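Local coordinates for transcriptional regulator, LacI family protein (Rhodococcus jostii, PDB 3K9C), which probably binds regulatory DNA as a transcription factor of the LacI family, with a periplasmic-binding-protein-like domain of the kind that senses small ligands, at residues Q232-M243 with L265-T275. Numbering follows the deposited sequence.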
loop_
_atom_site.group_PDB
_atom_site.type_symbol
_atom_site.label_atom_id
_atom_site.label_comp_id
_atom_site.label_asym_id
_atom_site.label_seq_id
_atom_site.Cartn_x
_atom_site.Cartn_y
_atom_site.Cartn_z
ATOM N N GLN B 232 8.459 -12.815 6.224
ATOM C CA GLN B 232 9.120 -13.894 5.478
ATOM C C GLN B 232 8.126 -14.912 4.911
ATOM O O GLN B 232 8.190 -16.104 5.204
ATOM C CB GLN B 232 10.155 -14.598 6.366
ATOM C CG GLN B 232 10.132 -14.178 7.837
ATOM C CD GLN B 232 11.089 -14.988 8.700
ATOM O OE1 GLN B 232 12.305 -15.009 8.463
ATOM N NE2 GLN B 232 10.543 -15.662 9.707
HETATM N N MSE B 233 7.236 -14.418 4.059
HETATM C CA MSE B 233 6.191 -15.224 3.446
HETATM C C MSE B 233 6.572 -15.996 2.181
HETATM O O MSE B 233 7.090 -15.428 1.214
HETATM C CB MSE B 233 5.012 -14.304 3.143
HETATM C CG MSE B 233 3.729 -14.978 2.741
HETATM SE SE MSE B 233 2.607 -13.557 2.085
HETATM C CE MSE B 233 2.071 -12.856 3.805
ATOM N N THR B 234 6.327 -17.304 2.209
ATOM C CA THR B 234 6.574 -18.158 1.051
ATOM C C THR B 234 5.476 -17.709 0.094
ATOM O O THR B 234 4.311 -17.582 0.496
ATOM C CB THR B 234 6.395 -19.656 1.404
ATOM O OG1 THR B 234 7.439 -20.058 2.292
ATOM C CG2 THR B 234 6.428 -20.523 0.152
ATOM N N THR B 235 5.836 -17.467 -1.161
ATOM C CA THR B 235 4.872 -16.965 -2.129
ATOM C C THR B 235 5.234 -17.349 -3.559
ATOM O O THR B 235 6.272 -17.957 -3.805
ATOM C CB THR B 235 4.801 -15.420 -2.034
ATOM O OG1 THR B 235 3.713 -14.929 -2.815
ATOM C CG2 THR B 235 6.094 -14.801 -2.543
ATOM N N ILE B 236 4.369 -16.979 -4.494
ATOM C CA ILE B 236 4.579 -17.260 -5.904
ATOM C C ILE B 236 4.811 -15.959 -6.656
ATOM O O ILE B 236 3.937 -15.084 -6.681
ATOM C CB ILE B 236 3.360 -17.977 -6.507
ATOM C CG1 ILE B 236 3.227 -19.359 -5.873
ATOM C CG2 ILE B 236 3.505 -18.084 -8.009
ATOM C CD1 ILE B 236 1.924 -19.999 -6.152
ATOM N N SER B 237 5.986 -15.829 -7.264
ATOM C CA SER B 237 6.312 -14.620 -8.008
ATOM C C SER B 237 5.757 -14.619 -9.414
ATOM O O SER B 237 5.689 -15.656 -10.071
ATOM C CB SER B 237 7.826 -14.421 -8.088
ATOM O OG SER B 237 8.145 -13.415 -9.037
ATOM N N GLN B 238 5.361 -13.435 -9.866
ATOM C CA GLN B 238 4.839 -13.252 -11.208
ATOM C C GLN B 238 5.888 -12.485 -11.996
ATOM O O GLN B 238 5.688 -12.146 -13.163
ATOM C CB GLN B 238 3.553 -12.442 -11.171
ATOM C CG GLN B 238 2.442 -13.071 -10.373
ATOM C CD GLN B 238 1.086 -12.657 -10.898
ATOM O OE1 GLN B 238 0.760 -12.898 -12.061
ATOM N NE2 GLN B 238 0.289 -12.027 -10.046
ATOM N N ASP B 239 7.004 -12.205 -11.331
ATOM C CA ASP B 239 8.115 -11.475 -11.929
ATOM C C ASP B 239 7.648 -10.131 -12.465
ATOM O O ASP B 239 7.577 -9.926 -13.673
ATOM C CB ASP B 239 8.742 -12.282 -13.064
ATOM C CG ASP B 239 10.166 -11.852 -13.355
ATOM O OD1 ASP B 239 10.437 -10.628 -13.324
ATOM O OD2 ASP B 239 11.012 -12.735 -13.614
ATOM N N ALA B 240 7.341 -9.221 -11.548
ATOM C CA ALA B 240 6.862 -7.886 -11.887
ATOM C C ALA B 240 7.717 -7.157 -12.941
ATOM O O ALA B 240 7.183 -6.572 -13.897
ATOM C CB ALA B 240 6.772 -7.047 -10.617
ATOM N N THR B 241 9.032 -7.185 -12.773
ATOM C CA THR B 241 9.904 -6.505 -13.719
ATOM C C THR B 241 9.703 -7.003 -15.149
ATOM O O THR B 241 9.493 -6.205 -16.058
ATOM C CB THR B 241 11.379 -6.659 -13.330
ATOM O OG1 THR B 241 11.564 -6.209 -11.985
ATOM C CG2 THR B 241 12.256 -5.819 -14.251
ATOM N N HIS B 242 9.750 -8.315 -15.349
ATOM C CA HIS B 242 9.565 -8.868 -16.692
ATOM C C HIS B 242 8.142 -8.641 -17.205
ATOM O O HIS B 242 7.926 -8.443 -18.399
ATOM C CB HIS B 242 9.882 -10.364 -16.712
ATOM C CG HIS B 242 9.824 -10.973 -18.082
ATOM N ND1 HIS B 242 9.963 -12.327 -18.302
ATOM C CD2 HIS B 242 9.652 -10.410 -19.301
ATOM C CE1 HIS B 242 9.878 -12.571 -19.599
ATOM N NE2 HIS B 242 9.689 -11.425 -20.227
HETATM N N MSE B 243 7.168 -8.677 -16.305
HETATM C CA MSE B 243 5.791 -8.453 -16.703
HETATM C C MSE B 243 5.621 -6.993 -17.150
HETATM O O MSE B 243 4.944 -6.716 -18.136
HETATM C CB MSE B 243 4.848 -8.773 -15.543
HETATM C CG MSE B 243 3.398 -8.920 -15.963
HETATM SE SE MSE B 243 2.320 -9.579 -14.484
HETATM C CE MSE B 243 2.822 -11.436 -14.645
ATOM N N LEU B 265 3.152 -15.471 -19.039
ATOM C CA LEU B 265 4.465 -15.654 -18.435
ATOM C C LEU B 265 4.492 -16.702 -17.321
ATOM O O LEU B 265 3.538 -16.848 -16.554
ATOM C CB LEU B 265 4.957 -14.320 -17.876
ATOM C CG LEU B 265 4.788 -13.111 -18.803
ATOM C CD1 LEU B 265 5.351 -11.871 -18.126
ATOM C CD2 LEU B 265 5.496 -13.366 -20.134
ATOM N N ALA B 266 5.606 -17.419 -17.228
ATOM C CA ALA B 266 5.777 -18.446 -16.211
ATOM C C ALA B 266 6.126 -17.833 -14.865
ATOM O O ALA B 266 6.962 -16.937 -14.777
ATOM C CB ALA B 266 6.873 -19.408 -16.620
ATOM N N PRO B 267 5.471 -18.302 -13.792
ATOM C CA PRO B 267 5.736 -17.789 -12.446
ATOM C C PRO B 267 6.727 -18.731 -11.771
ATOM O O PRO B 267 7.048 -19.782 -12.317
ATOM C CB PRO B 267 4.364 -17.858 -11.794
ATOM C CG PRO B 267 3.838 -19.151 -12.339
ATOM C CD PRO B 267 4.208 -19.065 -13.816
ATOM N N HIS B 268 7.228 -18.354 -10.604
ATOM C CA HIS B 268 8.144 -19.229 -9.883
ATOM C C HIS B 268 7.919 -19.160 -8.390
ATOM O O HIS B 268 7.372 -18.185 -7.874
ATOM C CB HIS B 268 9.617 -18.945 -10.240
ATOM C CG HIS B 268 9.982 -17.497 -10.292
ATOM N ND1 HIS B 268 10.396 -16.786 -9.184
ATOM C CD2 HIS B 268 10.036 -16.631 -11.333
ATOM C CE1 HIS B 268 10.691 -15.549 -9.539
ATOM N NE2 HIS B 268 10.481 -15.429 -10.839
ATOM N N LEU B 269 8.317 -20.223 -7.703
ATOM C CA LEU B 269 8.149 -20.313 -6.264
ATOM C C LEU B 269 9.255 -19.591 -5.531
ATOM O O LEU B 269 10.420 -19.701 -5.886
ATOM C CB LEU B 269 8.131 -21.776 -5.808
ATOM C CG LEU B 269 8.099 -21.957 -4.286
ATOM C CD1 LEU B 269 6.750 -21.520 -3.760
ATOM C CD2 LEU B 269 8.373 -23.415 -3.923
ATOM N N VAL B 270 8.873 -18.848 -4.504
ATOM C CA VAL B 270 9.821 -18.127 -3.692
ATOM C C VAL B 270 9.589 -18.594 -2.267
ATOM O O VAL B 270 8.627 -18.177 -1.612
ATOM C CB VAL B 270 9.605 -16.602 -3.789
ATOM C CG1 VAL B 270 10.617 -15.873 -2.895
ATOM C CG2 VAL B 270 9.745 -16.155 -5.227
ATOM N N ARG B 271 10.466 -19.479 -1.802
ATOM C CA ARG B 271 10.375 -20.038 -0.456
ATOM C C ARG B 271 11.016 -19.161 0.591
ATOM O O ARG B 271 12.147 -18.697 0.438
ATOM C CB ARG B 271 11.051 -21.408 -0.381
ATOM C CG ARG B 271 10.300 -22.539 -1.023
ATOM C CD ARG B 271 11.192 -23.760 -1.110
ATOM N NE ARG B 271 12.393 -23.458 -1.886
ATOM C CZ ARG B 271 13.290 -24.360 -2.270
ATOM N NH1 ARG B 271 13.125 -25.639 -1.950
ATOM N NH2 ARG B 271 14.345 -23.980 -2.982
ATOM N N ARG B 272 10.284 -18.949 1.670
ATOM C CA ARG B 272 10.787 -18.166 2.775
ATOM C C ARG B 272 10.526 -18.988 4.029
ATOM O O ARG B 272 10.833 -20.183 4.037
ATOM C CB ARG B 272 10.120 -16.787 2.813
ATOM C CG ARG B 272 10.465 -15.937 1.582
ATOM C CD ARG B 272 10.402 -14.435 1.869
ATOM N NE ARG B 272 10.871 -13.637 0.734
ATOM C CZ ARG B 272 10.131 -13.330 -0.330
ATOM N NH1 ARG B 272 8.870 -13.743 -0.416
ATOM N NH2 ARG B 272 10.655 -12.621 -1.324
ATOM N N ALA B 273 9.931 -18.403 5.060
ATOM C CA ALA B 273 9.725 -19.152 6.297
ATOM C C ALA B 273 8.301 -19.502 6.731
ATOM O O ALA B 273 8.095 -19.921 7.876
ATOM C CB ALA B 273 10.432 -18.417 7.433
ATOM N N THR B 274 7.317 -19.347 5.848
ATOM C CA THR B 274 5.939 -19.660 6.227
ATOM C C THR B 274 5.456 -21.043 5.803
ATOM O O THR B 274 4.272 -21.354 5.926
ATOM C CB THR B 274 4.949 -18.601 5.687
ATOM O OG1 THR B 274 5.079 -18.500 4.262
ATOM C CG2 THR B 274 5.229 -17.244 6.332
ATOM N N THR B 275 6.367 -21.870 5.296
ATOM C CA THR B 275 6.013 -23.231 4.893
ATOM C C THR B 275 7.038 -24.203 5.462
ATOM O O THR B 275 8.184 -23.833 5.692
ATOM C CB THR B 275 5.969 -23.388 3.356
ATOM O OG1 THR B 275 7.204 -22.935 2.790
ATOM C CG2 THR B 275 4.818 -22.589 2.772
HETATM O O HOH W 1 8.787 -15.206 -16.967
#
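Beyond the last regular strand pair, side-chain hydroxyls of Thr234 and Thr274 carry the contact between the two chain segments. Thr274 OG1 accepts from Thr234 N at 2.7 Å, while Thr234 OG1 accepts from Arg272 N at 3.1 Å. A further hydrogen bond joins Thr234 OG1 to Thr275 OG1 at 2.9 Å. In Thr274 the hydroxyl lies between the backbone N and the carbonyl carbon (chi1 57°), which turns it to Thr234 N; it also bonds to Val217 O. Away from this end the pairing is regular: Thr235 with Val270 and Ser237 with His268 are antiparallel hydrogen-bonded pairs. They join strand 235-237, outermost in its sheet within the chain, to strand 262-270, and both segments pass between the two lobes of the periplasmic-binding-protein fold, as two of its interdomain connections. Arg272 reaches alongside Thr235, and its NH1 meets Met233 O in the guanidinium plane at 2.9 Å, while Val270 CG1 lies above one face, offset toward the rim, and NH2 forms a salt bridge to Asp222. Cutting Arg272 back to an alanine would probably leave Met233 O and Asp222 without these partners. At the other end of the strand pair, Ser237 CB sits over one face of the His268 ring, 3.4 Å from His268 CE1, and Ser237 OG accepts from Asp239 N in an ST turn.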